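Local coordinates for CLIP-associating protein 2 (Mus musculus, PDB 3WOZ) that probably binds tubulin through this HEAT-repeat TOG domain and thereby contributes to the control of microtubule dynamics, at residues Leu85-Leu88 against Leu89-Leu93; Leu112-Thr115 against Arg116-Phe119. All coordinates share one frame; numbering follows the deposited sequence.

Contact 1. Residues Leu85-Leu88 against Leu89-Leu93; sequences LFVL and LTQLL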
loop_
_atom_site.group_PDB
_atom_site.type_symbol
_atom_site.label_atom_id
_atom_site.label_comp_id
_atom_site.label_asym_id
_atom_site.label_seq_id
_atom_site.Cartn_x
_atom_site.Cartn_y
_atom_site.Cartn_z
ATOM N N LEU A 85 -4.175 -4.231 -7.650
ATOM C CA LEU A 85 -3.752 -3.127 -6.796
ATOM C C LEU A 85 -3.970 -3.383 -5.300
ATOM O O LEU A 85 -3.113 -3.028 -4.486
ATOM C CB LEU A 85 -4.404 -1.803 -7.232
ATOM C CG LEU A 85 -4.072 -0.540 -6.420
ATOM C CD1 LEU A 85 -2.564 -0.247 -6.382
ATOM C CD2 LEU A 85 -4.852 0.674 -6.921
ATOM N N PHE A 86 -5.098 -3.997 -4.943
ATOM C CA PHE A 86 -5.367 -4.318 -3.540
ATOM C C PHE A 86 -4.218 -5.133 -2.952
ATOM O O PHE A 86 -3.725 -4.826 -1.871
ATOM C CB PHE A 86 -6.702 -5.066 -3.364
ATOM C CG PHE A 86 -6.895 -5.636 -1.980
ATOM C CD1 PHE A 86 -6.534 -6.953 -1.697
ATOM C CD2 PHE A 86 -7.412 -4.847 -0.953
ATOM C CE1 PHE A 86 -6.699 -7.481 -0.410
ATOM C CE2 PHE A 86 -7.581 -5.361 0.328
ATOM C CZ PHE A 86 -7.228 -6.683 0.601
ATOM N N VAL A 87 -3.799 -6.165 -3.680
ATOM C CA VAL A 87 -2.731 -7.056 -3.243
ATOM C C VAL A 87 -1.390 -6.322 -3.179
ATOM O O VAL A 87 -0.698 -6.395 -2.174
ATOM C CB VAL A 87 -2.633 -8.311 -4.152
ATOM C CG1 VAL A 87 -1.320 -9.049 -3.929
ATOM C CG2 VAL A 87 -3.829 -9.242 -3.910
ATOM N N LEU A 88 -1.049 -5.601 -4.245
ATOM C CA LEU A 88 0.204 -4.860 -4.307
ATOM C C LEU A 88 0.363 -3.911 -3.122
ATOM O O LEU A 88 1.365 -3.961 -2.409
ATOM C CB LEU A 88 0.297 -4.085 -5.623
ATOM C CG LEU A 88 1.449 -3.093 -5.808
ATOM C CD1 LEU A 88 2.801 -3.806 -5.765
ATOM C CD2 LEU A 88 1.270 -2.318 -7.119
ATOM N N LEU A 89 -0.642 -3.064 -2.914
ATOM C CA LEU A 89 -0.569 -1.996 -1.928
ATOM C C LEU A 89 -0.595 -2.516 -0.487
ATOM O O LEU A 89 0.212 -2.083 0.350
ATOM C CB LEU A 89 -1.679 -0.965 -2.170
ATOM C CG LEU A 89 -1.805 0.224 -1.211
ATOM C CD1 LEU A 89 -0.465 0.951 -1.034
ATOM C CD2 LEU A 89 -2.894 1.181 -1.685
ATOM N N THR A 90 -1.503 -3.450 -0.205
ATOM C CA THR A 90 -1.633 -3.985 1.142
ATOM C C THR A 90 -0.420 -4.815 1.540
ATOM O O THR A 90 0.045 -4.713 2.675
ATOM C CB THR A 90 -2.927 -4.822 1.338
ATOM O OG1 THR A 90 -2.947 -5.907 0.406
ATOM C CG2 THR A 90 -4.159 -3.958 1.147
ATOM N N GLN A 91 0.091 -5.624 0.610
ATOM C CA GLN A 91 1.266 -6.444 0.889
ATOM C C GLN A 91 2.509 -5.584 1.124
ATOM O O GLN A 91 3.334 -5.905 1.978
ATOM C CB GLN A 91 1.514 -7.466 -0.221
ATOM C CG GLN A 91 0.542 -8.641 -0.224
ATOM C CD GLN A 91 0.700 -9.542 0.990
ATOM O OE1 GLN A 91 1.797 -10.023 1.281
ATOM N NE2 GLN A 91 -0.398 -9.774 1.705
ATOM N N LEU A 92 2.626 -4.488 0.375
ATOM C CA LEU A 92 3.735 -3.553 0.556
ATOM C C LEU A 92 3.657 -2.851 1.910
ATOM O O LEU A 92 4.684 -2.622 2.553
ATOM C CB LEU A 92 3.792 -2.527 -0.577
ATOM C CG LEU A 92 4.394 -2.921 -1.926
ATOM C CD1 LEU A 92 4.289 -1.737 -2.882
ATOM C CD2 LEU A 92 5.860 -3.385 -1.795
ATOM N N LEU A 93 2.440 -2.527 2.347
ATOM C CA LEU A 93 2.255 -1.882 3.650
ATOM C C LEU A 93 2.563 -2.834 4.805
ATOM O O LEU A 93 3.124 -2.421 5.823
ATOM C CB LEU A 93 0.851 -1.290 3.786
ATOM C CG LEU A 93 0.567 -0.049 2.936
ATOM C CD1 LEU A 93 -0.929 0.210 2.899
ATOM C CD2 LEU A 93 1.321 1.172 3.457
#
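Phe86 and Thr90, one turn apart on helix 85-96 of this HEAT-repeat TOG domain, meet through both a ring face and a backbone carbonyl. The methyl CG2 of Thr90 sits over one face of the Phe86 ring, 4.1 Å from its centroid and displaced toward the rim, a CH-pi contact whose closest ring atom is CE2. The Thr90 hydroxyl lies between its own backbone N and carbonyl carbon (chi1 58°), which turns OG1 back along the helix to donate to Phe86 O at 2.6 Å. Thr90 N reaches the same oxygen at 3.1 Å, from the opposite face of the carbonyl plane. On the next positions round the helix, Val87 and Gln91 run side by side, with CG1 of Val87 4.2 Å from CG of Gln91 before the glutamine chain bends away. Leu88 and Leu92 also point the same way, and their CD1 methyls touch at 3.8 Å; these two leucines face helices 60-77 and 102-118, while Leu89 turns to helix 121-133 and Leu85 touches both 102-118 and 121-133. The hydroxyl of the buried Thr90 thus finds its acceptor within its own helix, Phe86 O takes two donors, and a single threonine rotamer serves both carbonyl and ring.

Contact 2. Residues Leu112-Thr115 against Arg116-Phe119; sequences LDIT and RESF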
loop_
_atom_site.group_PDB
_atom_site.type_symbol
_atom_site.label_atom_id
_atom_site.label_comp_id
_atom_site.label_asym_id
_atom_site.label_seq_id
_atom_site.Cartn_x
_atom_site.Cartn_y
_atom_site.Cartn_z
ATOM N N LEU A 112 6.358 1.508 -2.755
ATOM C CA LEU A 112 5.168 2.233 -2.310
ATOM C C LEU A 112 5.029 3.581 -3.011
ATOM O O LEU A 112 3.924 3.959 -3.403
ATOM C CB LEU A 112 5.182 2.453 -0.791
ATOM C CG LEU A 112 4.804 1.304 0.143
ATOM C CD1 LEU A 112 5.181 1.665 1.577
ATOM C CD2 LEU A 112 3.307 0.963 0.040
ATOM N N ASP A 113 6.145 4.301 -3.154
ATOM C CA ASP A 113 6.138 5.618 -3.791
ATOM C C ASP A 113 5.741 5.504 -5.263
ATOM O O ASP A 113 4.955 6.310 -5.763
ATOM C CB ASP A 113 7.510 6.302 -3.672
ATOM C CG ASP A 113 7.862 6.694 -2.244
ATOM O OD1 ASP A 113 6.982 6.718 -1.351
ATOM O OD2 ASP A 113 9.044 6.995 -2.011
ATOM N N ILE A 114 6.291 4.497 -5.940
ATOM C CA ILE A 114 5.957 4.202 -7.332
ATOM C C ILE A 114 4.463 3.878 -7.455
ATOM O O ILE A 114 3.771 4.452 -8.291
ATOM C CB ILE A 114 6.825 3.032 -7.890
ATOM C CG1 ILE A 114 8.318 3.385 -7.850
ATOM C CG2 ILE A 114 6.394 2.636 -9.303
ATOM C CD1 ILE A 114 8.704 4.621 -8.622
ATOM N N THR A 115 3.980 2.971 -6.607
ATOM C CA THR A 115 2.555 2.623 -6.549
ATOM C C THR A 115 1.691 3.869 -6.411
ATOM O O THR A 115 0.751 4.060 -7.173
ATOM C CB THR A 115 2.254 1.670 -5.369
ATOM O OG1 THR A 115 3.066 0.501 -5.490
ATOM C CG2 THR A 115 0.774 1.252 -5.350
ATOM N N ARG A 116 2.033 4.716 -5.449
ATOM C CA ARG A 116 1.235 5.897 -5.122
ATOM C C ARG A 116 1.073 6.861 -6.290
ATOM O O ARG A 116 0.028 7.504 -6.417
ATOM C CB ARG A 116 1.840 6.620 -3.922
ATOM C CG ARG A 116 0.846 7.398 -3.066
ATOM C CD ARG A 116 1.443 7.647 -1.673
ATOM N NE ARG A 116 2.774 8.234 -1.797
ATOM C CZ ARG A 116 3.904 7.701 -1.344
ATOM N NH1 ARG A 116 3.921 6.544 -0.682
ATOM N NH2 ARG A 116 5.033 8.356 -1.547
ATOM N N GLU A 117 2.096 6.950 -7.140
ATOM C CA GLU A 117 2.060 7.853 -8.288
ATOM C C GLU A 117 1.604 7.173 -9.581
ATOM O O GLU A 117 1.501 7.826 -10.616
ATOM C CB GLU A 117 3.425 8.546 -8.492
ATOM C CG GLU A 117 4.538 7.635 -9.016
ATOM C CD GLU A 117 5.909 8.316 -9.053
ATOM O OE1 GLU A 117 6.130 9.290 -8.305
ATOM O OE2 GLU A 117 6.776 7.865 -9.830
ATOM N N SER A 118 1.323 5.873 -9.520
ATOM C CA SER A 118 1.006 5.110 -10.733
ATOM C C SER A 118 -0.473 4.711 -10.900
ATOM O O SER A 118 -0.856 4.187 -11.938
ATOM C CB SER A 118 1.885 3.857 -10.819
ATOM O OG SER A 118 3.263 4.185 -10.745
ATOM N N PHE A 119 -1.294 4.961 -9.886
ATOM C CA PHE A 119 -2.676 4.466 -9.889
ATOM C C PHE A 119 -3.657 5.566 -9.514
ATOM O O PHE A 119 -3.277 6.495 -8.811
ATOM C CB PHE A 119 -2.818 3.287 -8.919
ATOM C CG PHE A 119 -2.067 2.058 -9.340
ATOM C CD1 PHE A 119 -2.620 1.168 -10.260
ATOM C CD2 PHE A 119 -0.808 1.779 -8.809
ATOM C CE1 PHE A 119 -1.930 0.024 -10.647
ATOM C CE2 PHE A 119 -0.109 0.638 -9.195
ATOM C CZ PHE A 119 -0.670 -0.241 -10.113
HETATM O O HOH W 1 5.403 9.084 -5.202
#
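The C-terminal part of helix 102-118, one of the paired antiparallel helices of the HEAT-repeat array, combines an i to i+3 salt bridge with side-chain hydroxyls bonded to backbone carbonyls. Asp113 and Arg116 lie side by side three residues apart. OD1 of Asp113 receives NH2 of Arg116 at 2.6 Å, and NH2 comes from above the carboxylate plane, the two flat groups being turned 72° against each other. NH1 adds a weak bond to the same oxygen. A bend at chi3 (51°) folds the guanidinium back over Asp113 CA. Gln109 also donates to OD1, so this oxygen has partners from both the preceding turn and the following one. Further along, the hydroxyl of Ser118 bonds to Ile114 O at 2.5 Å, coming from above the carbonyl plane, and Ser118 N donates to Thr115 O at 3.0 Å, an i to i+3 bond. A water donates to both Asp113 O and Glu117 OE1, linking a carbonyl to the acid one turn on. Thr115 uses its hydroxyl on Ala111 O and its methyl on Phe119, whose ring brings CD2 to 3.2 Å from Thr115 O, with that oxygen at the ring edge and in its plane.

In the fold
Contacts 1 and 2 lie on consecutive helices, 85-96 and 102-118, near the middle of the TOG array, with their centres about 11 Å apart. They share an apolar seam. Leu92 CB packs on Leu112 CD2 at 3.6 Å. Leu85 CD1 meets Phe119 CD2 at the same distance, so the start of helix 85-96, at Leu85, lies beside the residue that follows helix 102-118. Between these points Thr115 is set against Leu88 and Leu92. Leu88 and Ile114 both reach Ile74 of helix 60-77, which joins the pair to the preceding helix. The Phe86-Thr90 contact and the Asp113-Arg116 salt bridge stay within their own helices, whereas Leu85, Leu88, Leu92, Leu112, Thr115 and Phe119 join the two.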